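Local atomic coordinates of endo-1,4-beta-xylanase D (Paenibacillus polymyxa, PDB entry 1W0N), a protein that probably binds xylan through this calcium-dependent family 36 carbohydrate-binding module of a xylan-degrading enzyme. Residues I30-D44 and L111-D125. Numbering follows the deposited sequence. Where two conformers were deposited one is given.
With CA (calcium ion), chain B; MG (magnesium ion), chain C.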
loop_
_atom_site.group_PDB
_atom_site.type_symbol
_atom_site.label_atom_id
_atom_site.label_comp_id
_atom_site.label_asym_id
_atom_site.label_seq_id
_atom_site.Cartn_x
_atom_site.Cartn_y
_atom_site.Cartn_z
ATOM N N ILE A 30 9.126 9.231 -4.264
ATOM C CA ILE A 30 10.467 8.710 -4.456
ATOM C C ILE A 30 10.671 8.339 -5.913
ATOM O O ILE A 30 9.709 8.100 -6.660
ATOM C CB ILE A 30 10.736 7.479 -3.555
ATOM C CG1 ILE A 30 9.770 6.325 -3.874
ATOM C CG2 ILE A 30 10.676 7.892 -2.095
ATOM C CD1 ILE A 30 10.006 5.057 -3.080
ATOM N N SER A 31 11.953 8.265 -6.298
ATOM C CA SER A 31 12.366 7.769 -7.593
ATOM C C SER A 31 13.158 6.474 -7.501
ATOM O O SER A 31 13.259 5.776 -8.515
ATOM C CB SER A 31 13.218 8.828 -8.296
ATOM O OG SER A 31 14.265 9.267 -7.469
ATOM N N ALA A 32 13.695 6.139 -6.337
ATOM C CA ALA A 32 14.407 4.887 -6.098
ATOM C C ALA A 32 13.778 4.229 -4.871
ATOM O O ALA A 32 13.433 4.908 -3.908
ATOM C CB ALA A 32 15.885 5.131 -5.863
ATOM N N PRO A 33 13.622 2.892 -4.906
ATOM C CA PRO A 33 14.032 1.965 -5.955
ATOM C C PRO A 33 13.034 1.830 -7.127
ATOM O O PRO A 33 13.171 0.933 -7.947
ATOM C CB PRO A 33 14.161 0.635 -5.210
ATOM C CG PRO A 33 13.086 0.719 -4.140
ATOM C CD PRO A 33 13.100 2.183 -3.720
ATOM N N PHE A 34 12.063 2.748 -7.181
ATOM C CA PHE A 34 11.133 2.882 -8.295
ATOM C C PHE A 34 10.452 4.231 -8.079
ATOM O O PHE A 34 10.581 4.852 -7.028
ATOM C CB PHE A 34 10.114 1.720 -8.367
ATOM C CG PHE A 34 9.631 1.255 -7.016
ATOM C CD1 PHE A 34 8.954 2.131 -6.163
ATOM C CD2 PHE A 34 9.879 -0.030 -6.580
ATOM C CE1 PHE A 34 8.544 1.717 -4.901
ATOM C CE2 PHE A 34 9.448 -0.457 -5.321
ATOM C CZ PHE A 34 8.803 0.425 -4.480
ATOM N N ASP A 35 9.698 4.675 -9.098
ATOM C CA ASP A 35 8.824 5.822 -8.913
ATOM C C ASP A 35 7.649 5.385 -8.037
ATOM O O ASP A 35 6.954 4.412 -8.347
ATOM C CB ASP A 35 8.364 6.366 -10.250
ATOM C CG ASP A 35 9.550 6.873 -11.058
ATOM O OD1 ASP A 35 10.255 7.767 -10.547
ATOM O OD2 ASP A 35 9.878 6.350 -12.123
ATOM N N GLY A 36 7.465 6.065 -6.923
ATOM C CA GLY A 36 6.480 5.633 -5.947
ATOM C C GLY A 36 6.448 6.588 -4.793
ATOM O O GLY A 36 6.737 7.786 -4.950
ATOM N N VAL A 37 6.091 6.073 -3.611
ATOM C CA VAL A 37 6.023 6.856 -2.398
ATOM C C VAL A 37 6.680 6.055 -1.280
ATOM O O VAL A 37 6.511 4.826 -1.208
ATOM C CB VAL A 37 4.565 7.231 -2.031
ATOM C CG1 VAL A 37 4.492 8.018 -0.728
ATOM C CG2 VAL A 37 3.935 8.027 -3.162
ATOM N N ALA A 38 7.386 6.756 -0.385
ATOM C CA ALA A 38 7.936 6.149 0.819
ATOM C C ALA A 38 7.079 6.504 2.028
ATOM O O ALA A 38 6.609 7.647 2.182
ATOM C CB ALA A 38 9.352 6.639 1.064
ATOM N N LEU A 39 6.937 5.510 2.906
ATOM C CA LEU A 39 6.231 5.603 4.182
ATOM C C LEU A 39 7.236 5.282 5.289
ATOM O O LEU A 39 7.894 4.225 5.242
ATOM C CB LEU A 39 5.087 4.592 4.225
ATOM C CG LEU A 39 4.085 4.660 3.072
ATOM C CD1 LEU A 39 3.134 3.482 3.151
ATOM C CD2 LEU A 39 3.327 5.973 3.057
ATOM N N TYR A 40 7.364 6.180 6.257
ATOM C CA TYR A 40 8.445 6.106 7.239
ATOM C C TYR A 40 7.995 5.965 8.681
ATOM O O TYR A 40 8.753 5.468 9.537
ATOM C CB TYR A 40 9.322 7.366 7.191
ATOM C CG TYR A 40 9.869 7.729 5.826
ATOM C CD1 TYR A 40 11.116 7.283 5.402
ATOM C CD2 TYR A 40 9.166 8.576 4.979
ATOM C CE1 TYR A 40 11.642 7.685 4.182
ATOM C CE2 TYR A 40 9.687 8.991 3.760
ATOM C CZ TYR A 40 10.929 8.543 3.371
ATOM O OH TYR A 40 11.469 8.965 2.171
ATOM N N ALA A 41 6.809 6.478 9.012
ATOM C CA ALA A 41 6.370 6.547 10.393
ATOM C C ALA A 41 4.878 6.399 10.457
ATOM O O ALA A 41 4.179 6.444 9.437
ATOM C CB ALA A 41 6.793 7.860 11.000
ATOM N N ASN A 42 4.321 6.136 11.615
ATOM C CA ASN A 42 2.936 5.782 11.700
ATOM C C ASN A 42 1.765 6.558 10.973
ATOM O O ASN A 42 0.887 5.874 10.460
ATOM C CB ASN A 42 2.630 5.596 13.198
ATOM C CG ASN A 42 2.956 4.198 13.665
ATOM O OD1 ASN A 42 2.817 3.904 14.873
ATOM N ND2 ASN A 42 3.326 3.309 12.771
ATOM N N ALA A 43 1.558 7.867 10.941
ATOM C CA ALA A 43 0.735 8.893 10.342
ATOM C C ALA A 43 1.036 9.102 8.879
ATOM O O ALA A 43 0.287 9.787 8.204
ATOM C CB ALA A 43 0.819 10.201 11.073
ATOM N N ASP A 44 2.110 8.466 8.312
ATOM C CA ASP A 44 2.320 8.502 6.885
ATOM C C ASP A 44 1.291 7.646 6.166
ATOM O O ASP A 44 0.918 6.576 6.654
ATOM C CB ASP A 44 3.730 7.994 6.531
ATOM C CG ASP A 44 4.837 8.973 6.897
ATOM O OD1 ASP A 44 4.547 10.188 7.102
ATOM O OD2 ASP A 44 6.011 8.522 6.948
ATOM N N LEU A 111 -2.894 2.960 2.077
ATOM C CA LEU A 111 -1.745 2.162 2.487
ATOM C C LEU A 111 -0.992 2.955 3.551
ATOM O O LEU A 111 -0.730 4.164 3.395
ATOM C CB LEU A 111 -0.835 1.878 1.288
ATOM C CG LEU A 111 -1.447 0.991 0.200
ATOM C CD1 LEU A 111 -0.644 1.088 -1.100
ATOM C CD2 LEU A 111 -1.534 -0.467 0.626
ATOM N N ALA A 112 -0.617 2.295 4.641
ATOM C CA ALA A 112 0.121 2.927 5.762
ATOM C C ALA A 112 0.957 1.879 6.421
ATOM O O ALA A 112 0.633 0.701 6.381
ATOM C CB ALA A 112 -0.832 3.530 6.770
ATOM N N LEU A 113 2.063 2.219 7.081
ATOM C CA LEU A 113 2.835 1.230 7.828
ATOM C C LEU A 113 1.984 0.559 8.890
ATOM O O LEU A 113 1.193 1.214 9.576
ATOM C CB LEU A 113 4.057 1.860 8.478
ATOM C CG LEU A 113 5.157 2.359 7.553
ATOM C CD1 LEU A 113 6.264 3.001 8.335
ATOM C CD2 LEU A 113 5.712 1.299 6.688
ATOM N N THR A 114 2.186 -0.741 9.077
ATOM C CA THR A 114 1.499 -1.491 10.104
ATOM C C THR A 114 1.880 -1.005 11.543
ATOM O O THR A 114 1.059 -0.993 12.428
ATOM C CB THR A 114 1.778 -3.019 9.827
ATOM O OG1 THR A 114 1.405 -3.405 8.527
ATOM C CG2 THR A 114 1.117 -3.940 10.772
ATOM N N SER A 115 3.143 -0.715 11.724
ATOM C CA SER A 115 3.812 -0.147 12.953
ATOM C C SER A 115 4.649 1.233 12.639
ATOM O O SER A 115 4.795 1.660 11.540
ATOM C CB SER A 115 4.892 -1.065 13.612
ATOM O OG SER A 115 6.091 -0.982 12.876
ATOM N N ASP A 116 5.139 1.866 13.697
ATOM C CA ASP A 116 6.118 2.949 13.665
ATOM C C ASP A 116 7.541 2.338 13.896
ATOM O O ASP A 116 8.432 2.377 12.993
ATOM C CB ASP A 116 5.680 3.749 14.866
ATOM C CG ASP A 116 6.078 5.175 14.804
ATOM O OD1 ASP A 116 6.354 5.782 15.872
ATOM O OD2 ASP A 116 6.086 5.809 13.799
ATOM N N ASP A 117 7.628 1.495 14.941
ATOM C CA ASP A 117 8.879 0.996 15.502
ATOM C C ASP A 117 9.121 -0.459 15.244
ATOM O O ASP A 117 10.202 -0.934 15.562
ATOM C CB ASP A 117 8.825 1.243 16.971
ATOM C CG ASP A 117 8.796 2.705 17.283
ATOM O OD1 ASP A 117 8.761 3.040 18.523
ATOM O OD2 ASP A 117 8.844 3.597 16.401
ATOM N N GLY A 118 8.183 -1.170 14.710
ATOM C CA GLY A 118 8.254 -2.575 14.569
ATOM C C GLY A 118 8.928 -2.790 13.308
ATOM O O GLY A 118 9.609 -3.844 13.249
ATOM N N THR A 119 8.830 -1.858 12.243
ATOM C CA THR A 119 9.409 -2.214 11.072
ATOM C C THR A 119 10.216 -1.145 10.384
ATOM O O THR A 119 10.227 -0.004 10.841
ATOM C CB THR A 119 8.374 -2.655 10.102
ATOM O OG1 THR A 119 7.727 -1.549 9.483
ATOM C CG2 THR A 119 7.304 -3.537 10.680
ATOM N N TRP A 120 10.913 -1.511 9.332
ATOM C CA TRP A 120 11.637 -0.586 8.500
ATOM C C TRP A 120 10.633 0.226 7.680
ATOM O O TRP A 120 9.429 0.175 7.874
ATOM C CB TRP A 120 12.638 -1.367 7.655
ATOM C CG TRP A 120 13.715 -1.987 8.484
ATOM C CD1 TRP A 120 13.895 -3.300 8.733
ATOM C CD2 TRP A 120 14.738 -1.285 9.195
ATOM N NE1 TRP A 120 14.976 -3.478 9.542
ATOM C CE2 TRP A 120 15.507 -2.251 9.853
ATOM C CE3 TRP A 120 15.077 0.069 9.338
ATOM C CZ2 TRP A 120 16.626 -1.910 10.650
ATOM C CZ3 TRP A 120 16.157 0.395 10.124
ATOM C CH2 TRP A 120 16.920 -0.593 10.768
ATOM N N ASP A 121 11.162 1.030 6.780
ATOM C CA ASP A 121 10.333 1.903 5.975
ATOM C C ASP A 121 9.939 1.197 4.698
ATOM O O ASP A 121 10.659 0.325 4.205
ATOM C CB ASP A 121 11.085 3.195 5.726
ATOM C CG ASP A 121 11.429 3.878 7.031
ATOM O OD1 ASP A 121 10.573 3.781 7.948
ATOM O OD2 ASP A 121 12.514 4.497 7.155
ATOM N N ALA A 122 8.752 1.549 4.196
ATOM C CA ALA A 122 8.217 0.902 3.008
ATOM C C ALA A 122 8.253 1.836 1.816
ATOM O O ALA A 122 7.840 2.998 1.898
ATOM C CB ALA A 122 6.790 0.447 3.224
ATOM N N TYR A 123 8.700 1.298 0.704
ATOM C CA TYR A 123 8.597 1.943 -0.586
ATOM C C TYR A 123 7.451 1.270 -1.324
ATOM O O TYR A 123 7.418 0.030 -1.415
ATOM C CB TYR A 123 9.905 1.766 -1.339
ATOM C CG TYR A 123 11.138 2.249 -0.601
ATOM C CD1 TYR A 123 11.168 3.472 0.048
ATOM C CD2 TYR A 123 12.301 1.492 -0.608
ATOM C CE1 TYR A 123 12.318 3.928 0.688
ATOM C CE2 TYR A 123 13.461 1.944 -0.000
ATOM C CZ TYR A 123 13.465 3.165 0.646
ATOM O OH TYR A 123 14.609 3.630 1.246
ATOM N N VAL A 124 6.565 2.093 -1.897
ATOM C CA VAL A 124 5.349 1.578 -2.533
ATOM C C VAL A 124 5.362 2.052 -3.970
ATOM O O VAL A 124 5.509 3.266 -4.225
ATOM C CB VAL A 124 4.110 2.146 -1.783
ATOM C CG1 VAL A 124 2.858 1.594 -2.375
ATOM C CG2 VAL A 124 4.143 1.758 -0.299
ATOM N N ASP A 125 5.213 1.116 -4.898
ATOM C CA ASP A 125 5.268 1.447 -6.328
ATOM C C ASP A 125 3.859 1.676 -6.895
ATOM O O ASP A 125 3.575 2.728 -7.480
ATOM C CB ASP A 125 6.002 0.309 -7.045
ATOM C CG ASP A 125 6.240 0.542 -8.523
ATOM O OD1 ASP A 125 5.809 1.590 -9.041
ATOM O OD2 ASP A 125 6.848 -0.340 -9.175
HETATM CA CA CA B . 4.978 3.693 -9.357
HETATM MG MG MG C . 10.419 4.299 9.899
HETATM O O HOH W 1 2.804 4.825 7.378
HETATM O O HOH W 2 2.183 4.925 8.284
HETATM O O HOH W 3 -0.182 3.400 10.266
HETATM O O HOH W 4 3.046 1.657 16.327
HETATM O O HOH W 5 10.314 4.934 11.850
HETATM O O HOH W 6 9.219 2.656 10.217
HETATM O O HOH W 7 11.815 5.771 9.437
HETATM O O HOH W 8 6.182 3.396 -11.431
HETATM O O HOH W 9 12.004 3.026 10.453
#
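Asp121 OD1 and the backbone oxygen of Tyr40 grip one magnesium ion from neighbouring corners, OD1 at 2.0 Å from the metal, and four waters complete its six ligands. One of these, water 7, also donates to Asp121 OD2, which fixes the rotation of the carboxylate. OD2 lies at the edge of the Tyr40 ring, near its plane, with the carboxylate turned 71° from the ring. Beyond the magnesium, the backbone N of Asn42 donates to Asp116 OD2 at 2.8 Å, tying the turn 41-44 to the loop after Leu113. Strand 36-39 leads up to this site and strand 122-125 leaves it, antiparallel. Val37 and Val124 form one hydrogen-bonded pair, Leu39 and Ala122 the next, and Ala38 faces Tyr123 between them. On the face carrying Leu39, its CD1 meets Val124 CG2 at 4.0 Å, while Leu113 CD1 reaches the backbone of Tyr40 and Ala41. On the other face the Tyr123 ring takes Ala38 CB at its edge and packs against Ile30 CD1 and Pro33 CD. At the far end of the strand pair, Asp125 CB sits 3.5 Å from the centroid of the Phe34 ring, a CH-pi contact. With CG of Asp125 anti to its own N (chi1 -176°), the carboxylate stacks on that ring, planes 14° apart, and OD1 binds calcium at 2.3 Å while OD2 pairs with Arg62. An alanine in place of Phe34 would remove this ring and is likely to leave the Asp125 side chain less firmly positioned beside the calcium. Backbone oxygens of Asp35 and Asp125, with Glu16 and Glu18, also bind that ion. One beta pairing thus spans a calcium enclosed largely by protein and a magnesium held mostly by waters, which sugar hydroxyls might displace, making the latter the likelier place for the module's calcium-dependent binding.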